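Local coordinates for protein family 88 glycosyl hydrolase (Bacteroides thetaiotaomicron, PDB 5NOA) that probably cleaves glycosidic linkages of complex plant polysaccharides, as a family 88 glycosyl hydrolase related to unsaturated rhamnogalacturonyl hydrolases, in a human gut bacterium, at residues Y61-M66 / Y117-Q122; V327-Q330 / K334-Y337; Q339-K344 / S357-G362. All coordinates share one frame; numbering follows the deposited sequence.

Contact 1: Y61-M66 / Y117-Q122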
loop_
_atom_site.group_PDB
_atom_site.type_symbol
_atom_site.label_atom_id
_atom_site.label_comp_id
_atom_site.label_asym_id
_atom_site.label_seq_id
_atom_site.Cartn_x
_atom_site.Cartn_y
_atom_site.Cartn_z
ATOM N N TYR A 61 3.415 -6.910 3.873
ATOM C CA TYR A 61 4.020 -8.013 3.141
ATOM C C TYR A 61 2.929 -8.960 2.648
ATOM O O TYR A 61 2.928 -9.356 1.477
ATOM C CB TYR A 61 5.075 -8.781 3.979
ATOM C CG TYR A 61 5.382 -10.084 3.309
ATOM C CD1 TYR A 61 6.168 -10.149 2.164
ATOM C CD2 TYR A 61 4.741 -11.252 3.700
ATOM C CE1 TYR A 61 6.325 -11.334 1.451
ATOM C CE2 TYR A 61 4.909 -12.424 3.005
ATOM C CZ TYR A 61 5.680 -12.466 1.877
ATOM O OH TYR A 61 5.790 -13.661 1.179
ATOM N N HIS A 62 2.007 -9.343 3.528
ATOM C CA HIS A 62 0.995 -10.317 3.153
ATOM C C HIS A 62 0.088 -9.830 2.041
ATOM O O HIS A 62 -0.360 -10.640 1.229
ATOM C CB HIS A 62 0.236 -10.836 4.381
ATOM C CG HIS A 62 1.036 -11.844 5.132
ATOM N ND1 HIS A 62 1.113 -13.162 4.719
ATOM C CD2 HIS A 62 1.906 -11.691 6.168
ATOM C CE1 HIS A 62 1.998 -13.771 5.490
ATOM N NE2 HIS A 62 2.488 -12.916 6.378
ATOM N N THR A 63 -0.153 -8.517 1.956
ATOM C CA THR A 63 -0.913 -8.017 0.827
ATOM C C THR A 63 -0.177 -8.304 -0.490
ATOM O O THR A 63 -0.816 -8.605 -1.509
ATOM C CB THR A 63 -1.358 -6.556 0.937
ATOM O OG1 THR A 63 -0.247 -5.657 0.808
ATOM C CG2 THR A 63 -2.103 -6.282 2.173
ATOM N N GLY A 64 1.141 -8.206 -0.477
ATOM C CA GLY A 64 1.929 -8.543 -1.631
ATOM C C GLY A 64 1.996 -10.031 -1.918
ATOM O O GLY A 64 1.976 -10.466 -3.082
ATOM N N ASN A 65 2.137 -10.840 -0.870
ATOM C CA ASN A 65 2.123 -12.292 -1.042
ATOM C C ASN A 65 0.798 -12.764 -1.659
ATOM O O ASN A 65 0.797 -13.608 -2.554
ATOM C CB ASN A 65 2.371 -12.978 0.290
ATOM C CG ASN A 65 2.452 -14.485 0.143
ATOM O OD1 ASN A 65 3.230 -14.985 -0.669
ATOM N ND2 ASN A 65 1.641 -15.213 0.911
ATOM N N MET A 66 -0.307 -12.209 -1.162
ATOM C CA MET A 66 -1.589 -12.549 -1.718
ATOM C C MET A 66 -1.680 -12.164 -3.175
ATOM O O MET A 66 -2.193 -12.957 -3.993
ATOM C CB MET A 66 -2.740 -11.978 -0.911
ATOM C CG MET A 66 -2.912 -12.642 0.452
ATOM S SD MET A 66 -3.025 -14.458 0.489
ATOM C CE MET A 66 -4.497 -14.765 -0.468
ATOM N N TYR A 117 -3.394 -1.886 12.779
ATOM C CA TYR A 117 -3.866 -3.172 13.268
ATOM C C TYR A 117 -5.086 -3.673 12.541
ATOM O O TYR A 117 -5.730 -4.652 12.991
ATOM C CB TYR A 117 -4.054 -3.167 14.793
ATOM C CG TYR A 117 -2.898 -3.724 15.562
ATOM C CD1 TYR A 117 -2.397 -4.993 15.283
ATOM C CD2 TYR A 117 -2.354 -2.987 16.598
ATOM C CE1 TYR A 117 -1.352 -5.519 16.040
ATOM C CE2 TYR A 117 -1.322 -3.505 17.352
ATOM C CZ TYR A 117 -0.833 -4.768 17.070
ATOM O OH TYR A 117 0.226 -5.254 17.797
ATOM N N GLN A 118 -5.413 -3.057 11.407
ATOM C CA GLN A 118 -6.545 -3.466 10.600
ATOM C C GLN A 118 -6.186 -3.916 9.195
ATOM O O GLN A 118 -6.982 -4.572 8.541
ATOM C CB GLN A 118 -7.557 -2.325 10.557
ATOM C CG GLN A 118 -8.081 -1.922 11.929
ATOM C CD GLN A 118 -8.987 -0.731 11.886
ATOM O OE1 GLN A 118 -8.928 0.067 10.954
ATOM N NE2 GLN A 118 -9.822 -0.560 12.926
ATOM N N ILE A 119 -4.979 -3.577 8.727
ATOM C CA ILE A 119 -4.582 -4.047 7.413
ATOM C C ILE A 119 -4.556 -5.557 7.342
ATOM O O ILE A 119 -4.818 -6.132 6.272
ATOM C CB ILE A 119 -3.266 -3.399 6.936
ATOM C CG1 ILE A 119 -2.691 -4.128 5.692
ATOM C CG2 ILE A 119 -2.228 -3.308 8.036
ATOM C CD1 ILE A 119 -1.531 -3.411 5.007
ATOM N N CYS A 120 -4.277 -6.245 8.449
ATOM C CA CYS A 120 -4.368 -7.711 8.443
ATOM C C CYS A 120 -5.727 -8.217 7.928
ATOM O O CYS A 120 -5.792 -9.278 7.332
ATOM C CB CYS A 120 -4.060 -8.252 9.839
ATOM S SG CYS A 120 -5.168 -7.728 11.148
ATOM N N PHE A 121 -6.793 -7.461 8.183
ATOM C CA PHE A 121 -8.111 -7.850 7.729
ATOM C C PHE A 121 -8.194 -7.986 6.221
ATOM O O PHE A 121 -9.050 -8.734 5.734
ATOM C CB PHE A 121 -9.186 -6.853 8.209
ATOM C CG PHE A 121 -9.269 -6.610 9.711
ATOM C CD1 PHE A 121 -8.795 -7.519 10.637
ATOM C CD2 PHE A 121 -9.925 -5.463 10.186
ATOM C CE1 PHE A 121 -8.941 -7.279 12.007
ATOM C CE2 PHE A 121 -10.077 -5.229 11.520
ATOM C CZ PHE A 121 -9.585 -6.134 12.441
ATOM N N GLN A 122 -7.346 -7.256 5.476
ATOM C CA GLN A 122 -7.333 -7.428 4.020
ATOM C C GLN A 122 -7.006 -8.864 3.637
ATOM O O GLN A 122 -7.626 -9.462 2.745
ATOM C CB GLN A 122 -6.333 -6.500 3.353
ATOM C CG GLN A 122 -6.619 -5.028 3.571
ATOM C CD GLN A 122 -5.697 -4.125 2.775
ATOM O OE1 GLN A 122 -5.315 -4.466 1.637
ATOM N NE2 GLN A 122 -5.368 -2.955 3.316
#
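Among the packed helices of what is probably, as in other family 88 enzymes, an (alpha/alpha)6 barrel, helix 56-72 meets the chain that runs into helix 120-130 through the Thr63 side chain, set against Ile119 and Gln122. The methyl group CG2 does all the touching from the threonine side. It comes within 3.7 Å of the amide oxygen OE1 of Gln122, and it lies 4.1 Å from CD1 of Ile119, whose CG1 also skirts it. Ile119 is extended, with CG1 anti to its backbone N (chi1 167°), which carries CD1 out to the threonine; the two side chains cross at about a right angle, so the methyl butts against the CG1-CD1 end of the isoleucine from the side. The backbones stay well apart, the nearest CA atoms being those of Thr63 and Gln122 at 7.2 Å, and no hydrogen bond joins the two segments.

The polar ends look to a third element instead. Thr63 OG1 is hydrogen-bonded both to Tyr163 OH and to Ala60 O, one turn back in its own helix, while Gln122 NE2 reaches Tyr163 O. Helix 160-176 thus supplies partners to both sides, and Tyr163 and Met164 also pack on Ile119. Because NE2 is committed to that carbonyl, the amide is turned with OE1 toward the methyl. The chemistry is therefore divided by branch: the threonine hydroxyl serves the hydrogen bonds, its methyl makes only van der Waals contact, with an isoleucine methyl and an amide oxygen, and the helices are tied together indirectly through Tyr163, with little surface buried directly between them.

Contact 2: V327-Q330 / K334-Y337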
loop_
_atom_site.group_PDB
_atom_site.type_symbol
_atom_site.label_atom_id
_atom_site.label_comp_id
_atom_site.label_asym_id
_atom_site.label_seq_id
_atom_site.Cartn_x
_atom_site.Cartn_y
_atom_site.Cartn_z
ATOM N N VAL A 327 18.327 -1.798 -10.002
ATOM C CA VAL A 327 19.023 -1.182 -8.882
ATOM C C VAL A 327 18.492 -1.734 -7.558
ATOM O O VAL A 327 19.293 -2.185 -6.709
ATOM C CB VAL A 327 18.919 0.354 -8.930
ATOM C CG1 VAL A 327 19.592 0.970 -7.739
ATOM C CG2 VAL A 327 19.500 0.877 -10.237
ATOM N N ALA A 328 17.179 -1.725 -7.362
ATOM C CA ALA A 328 16.625 -2.210 -6.097
ATOM C C ALA A 328 16.801 -3.730 -5.929
ATOM O O ALA A 328 17.179 -4.208 -4.863
ATOM C CB ALA A 328 15.172 -1.837 -5.965
ATOM N N LEU A 329 16.484 -4.489 -6.968
ATOM C CA LEU A 329 16.534 -5.938 -6.915
ATOM C C LEU A 329 17.952 -6.453 -6.923
ATOM O O LEU A 329 18.750 -6.059 -7.736
ATOM C CB LEU A 329 15.815 -6.490 -8.131
ATOM C CG LEU A 329 15.823 -8.010 -8.347
ATOM C CD1 LEU A 329 15.072 -8.726 -7.234
ATOM C CD2 LEU A 329 15.197 -8.294 -9.698
ATOM N N GLN A 330 18.249 -7.358 -6.007
ATOM C CA GLN A 330 19.549 -8.043 -5.943
ATOM C C GLN A 330 19.382 -9.429 -6.512
ATOM O O GLN A 330 18.262 -9.972 -6.528
ATOM C CB GLN A 330 20.045 -8.104 -4.497
ATOM C CG GLN A 330 20.053 -6.688 -3.882
ATOM C CD GLN A 330 20.829 -6.501 -2.625
ATOM O OE1 GLN A 330 21.385 -7.446 -2.096
ATOM N NE2 GLN A 330 20.883 -5.240 -2.130
ATOM N N LYS A 334 16.758 -10.399 -2.845
ATOM C CA LYS A 334 16.616 -9.337 -1.852
ATOM C C LYS A 334 16.214 -8.033 -2.539
ATOM O O LYS A 334 16.691 -7.707 -3.619
ATOM C CB LYS A 334 17.931 -9.187 -1.089
ATOM C CG LYS A 334 17.849 -8.207 0.044
ATOM C CD LYS A 334 19.135 -8.222 0.878
ATOM C CE LYS A 334 19.048 -7.247 2.020
ATOM N NZ LYS A 334 20.275 -7.328 2.861
ATOM N N ILE A 335 15.299 -7.303 -1.918
ATOM C CA ILE A 335 14.876 -5.975 -2.378
ATOM C C ILE A 335 15.534 -4.933 -1.510
ATOM O O ILE A 335 15.231 -4.806 -0.341
ATOM C CB ILE A 335 13.352 -5.833 -2.284
ATOM C CG1 ILE A 335 12.640 -6.922 -3.110
ATOM C CG2 ILE A 335 12.906 -4.430 -2.694
ATOM C CD1 ILE A 335 13.129 -7.016 -4.541
ATOM N N GLY A 336 16.445 -4.158 -2.103
ATOM C CA GLY A 336 17.187 -3.145 -1.380
ATOM C C GLY A 336 16.688 -1.734 -1.530
ATOM O O GLY A 336 15.677 -1.499 -2.182
ATOM N N TYR A 337 17.416 -0.791 -0.927
ATOM C CA TYR A 337 17.109 0.635 -0.910
ATOM C C TYR A 337 15.737 0.937 -0.308
ATOM O O TYR A 337 15.123 1.958 -0.638
ATOM C CB TYR A 337 17.301 1.300 -2.273
ATOM C CG TYR A 337 18.713 1.391 -2.747
ATOM C CD1 TYR A 337 19.561 2.374 -2.267
ATOM C CD2 TYR A 337 19.173 0.540 -3.710
ATOM C CE1 TYR A 337 20.839 2.511 -2.727
ATOM C CE2 TYR A 337 20.478 0.644 -4.178
ATOM C CZ TYR A 337 21.329 1.638 -3.702
ATOM O OH TYR A 337 22.581 1.750 -4.186
#
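A single antiparallel beta bridge folds the chain back on itself where helix 310-328 ends, joining Leu329 to Ile335, with three residues between the two segments. Two backbone hydrogen bonds flank the bridge: Gly336 N donates to Ala328 O over 2.9 Å, and Gln330 N to Lys334 O, also 2.9 Å. The second meets its acceptor almost head-on (C=O...N angle 168°), whereas the first is straight at its hydrogen (168°) but reaches Ala328 O from off the C=O direction, tilted from the carbonyl plane. Leu329 and Ile335 are the non-hydrogen-bonded pair between them, and their CD1 methyls touch at 3.7 Å under the cover of Val40 in helix 29-47.

Gln330 and Lys334 run side by side in the same direction, Gln330 OE1 lying 3.8 Å from Lys334 CD. The glutamine NE2 passes on to Asn354 OD1, tying the bridge to the chain ahead of the last helix. At the other end Val327 CG1, turned anti to its backbone N (chi1 178°), thereby packs on Tyr337 CE2 at 3.7 Å, and Val327 O lies at the ring edge, in plane. This is an isolated antiparallel bridge closing a short chain reversal at the C-terminal end of helix 310-328.

Contact 3: Q339-K344 / S357-G362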
loop_
_atom_site.group_PDB
_atom_site.type_symbol
_atom_site.label_atom_id
_atom_site.label_comp_id
_atom_site.label_asym_id
_atom_site.label_seq_id
_atom_site.Cartn_x
_atom_site.Cartn_y
_atom_site.Cartn_z
ATOM N N GLN A 339 13.643 2.463 2.547
ATOM C CA GLN A 339 13.798 3.373 3.696
ATOM C C GLN A 339 13.319 2.644 4.966
ATOM O O GLN A 339 12.180 2.234 5.035
ATOM C CB GLN A 339 12.974 4.616 3.496
ATOM C CG GLN A 339 13.057 5.638 4.626
ATOM C CD GLN A 339 12.196 6.865 4.343
ATOM O OE1 GLN A 339 11.281 6.828 3.548
ATOM N NE2 GLN A 339 12.523 7.957 4.979
ATOM N N PRO A 340 14.203 2.486 5.978
ATOM C CA PRO A 340 13.842 1.714 7.157
ATOM C C PRO A 340 12.929 2.460 8.123
ATOM O O PRO A 340 13.005 3.683 8.212
ATOM C CB PRO A 340 15.198 1.465 7.815
ATOM C CG PRO A 340 16.080 2.515 7.334
ATOM C CD PRO A 340 15.627 2.891 5.977
ATOM N N ILE A 341 12.114 1.713 8.853
ATOM C CA ILE A 341 11.241 2.301 9.872
ATOM C C ILE A 341 12.032 3.145 10.845
ATOM O O ILE A 341 11.635 4.270 11.178
ATOM C CB ILE A 341 10.418 1.223 10.611
ATOM C CG1 ILE A 341 9.420 0.596 9.637
ATOM C CG2 ILE A 341 9.718 1.796 11.844
ATOM C CD1 ILE A 341 8.857 -0.741 10.120
ATOM N N GLY A 342 13.145 2.646 11.293
ATOM C CA GLY A 342 13.885 3.458 12.309
ATOM C C GLY A 342 14.821 4.531 11.792
ATOM O O GLY A 342 15.667 5.019 12.523
ATOM N N GLU A 343 14.757 4.860 10.513
ATOM C CA GLU A 343 15.765 5.726 9.927
ATOM C C GLU A 343 16.024 7.045 10.689
ATOM O O GLU A 343 15.103 7.719 11.108
ATOM C CB GLU A 343 15.323 6.066 8.506
ATOM C CG GLU A 343 16.272 6.956 7.741
ATOM C CD GLU A 343 15.625 7.514 6.487
ATOM O OE1 GLU A 343 14.762 8.437 6.578
ATOM O OE2 GLU A 343 15.972 7.043 5.432
ATOM N N LYS A 344 17.298 7.360 10.823
ATOM C CA LYS A 344 17.838 8.654 11.212
ATOM C C LYS A 344 18.572 9.121 9.960
ATOM O O LYS A 344 19.392 8.361 9.438
ATOM C CB LYS A 344 18.853 8.504 12.358
ATOM C CG LYS A 344 18.242 8.037 13.667
ATOM C CD LYS A 344 19.113 7.000 14.358
ATOM C CE LYS A 344 18.539 6.603 15.701
ATOM N NZ LYS A 344 18.933 5.207 15.993
ATOM N N SER A 357 12.826 -4.753 3.768
ATOM C CA SER A 357 11.820 -4.909 4.813
ATOM C C SER A 357 10.651 -5.689 4.236
ATOM O O SER A 357 10.419 -5.742 3.046
ATOM C CB SER A 357 11.286 -3.583 5.312
ATOM O OG SER A 357 10.521 -2.997 4.277
ATOM N N ASN A 358 9.854 -6.206 5.154
ATOM C CA ASN A 358 8.591 -6.831 4.848
ATOM C C ASN A 358 7.712 -5.970 3.938
ATOM O O ASN A 358 7.273 -6.433 2.886
ATOM C CB ASN A 358 7.852 -7.231 6.156
ATOM C CG ASN A 358 7.912 -6.167 7.267
ATOM O OD1 ASN A 358 8.131 -4.986 7.052
ATOM N ND2 ASN A 358 7.679 -6.637 8.496
ATOM N N PHE A 359 7.473 -4.712 4.323
ATOM C CA PHE A 359 6.579 -3.856 3.547
ATOM C C PHE A 359 7.192 -3.488 2.201
ATOM O O PHE A 359 6.464 -3.307 1.229
ATOM C CB PHE A 359 6.158 -2.617 4.344
ATOM C CG PHE A 359 7.289 -1.679 4.685
ATOM C CD1 PHE A 359 7.693 -0.711 3.793
ATOM C CD2 PHE A 359 7.940 -1.756 5.912
ATOM C CE1 PHE A 359 8.755 0.113 4.101
ATOM C CE2 PHE A 359 9.012 -0.913 6.209
ATOM C CZ PHE A 359 9.404 0.021 5.300
ATOM N N GLY A 360 8.519 -3.395 2.122
ATOM C CA GLY A 360 9.191 -3.086 0.855
ATOM C C GLY A 360 9.052 -4.232 -0.121
ATOM O O GLY A 360 8.844 -4.038 -1.318
ATOM N N VAL A 361 9.208 -5.448 0.376
ATOM C CA VAL A 361 8.999 -6.636 -0.459
ATOM C C VAL A 361 7.553 -6.685 -0.907
ATOM O O VAL A 361 7.268 -6.964 -2.084
ATOM C CB VAL A 361 9.404 -7.918 0.297
ATOM C CG1 VAL A 361 8.934 -9.185 -0.408
ATOM C CG2 VAL A 361 10.913 -7.925 0.560
ATOM N N GLY A 362 6.623 -6.415 0.013
ATOM C CA GLY A 362 5.222 -6.376 -0.378
ATOM C C GLY A 362 4.958 -5.398 -1.521
ATOM O O GLY A 362 4.280 -5.741 -2.500
#
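Gln339 O accepts a hydrogen bond from Arg227 NH1 and also faces the edge of the Phe359 ring, lying in the ring plane 3.6 Å from CZ. Next to it, Ile341 leans obliquely on the same ring, CG1 at 3.8 Å from CE2 of Phe359 and CD1 close behind. The ring is put there by an unusual torsion for a helical residue: CG sits between the backbone N and the carbonyl carbon (chi1 64°), which folds the phenyl over Ser357. The hydroxyl OG of Ser357 consequently stands 3.1 Å above the ring centre while accepting from Gly360 N (3.0 Å). Trp56 meets the ring too, the planes inclined at about 40°.

On the loop side, the Gln339 amide is held at both ends. NE2 donates to Glu343 OE1 over 2.8 Å, reaching it from above the carboxylate plane, and OE1 is hydrogen-bonded to Trp225 NE1; Glu343 OE2 forms a salt bridge with Arg276. With an alanine in place of Phe359, the Ile341 side chain and the Gln339 carbonyl oxygen would probably lose their neighbour, opening a gap over the Ser357 hydroxyl. These features belong to a serine N-cap on helix 358-377, its first turn carrying an aromatic that packs against the loop forming a type I beta turn from Pro340 to Glu343.

Along the chain the three contacts follow in series, contact 1 closing long before contact 2 opens, and contact 2 giving way directly to contact 3 in the loop between helices 310-328 and 358-377. Contacts 2 and 3 lie on the same side of the chain's centre, their centres 12 Å apart, and Ile335 CG1 touches Val361 CG2 at 4.2 Å. Contact 1 is more central; its centre is 16 Å from that of contact 3, but Tyr61 CB packs on Asn358 O at 3.4 Å. Contacts 1 and 2 do not touch. The first turn of helix 358-377 thus touches both of them, bringing the C-terminal part of the chain against helix 56-72 within the one helical fold.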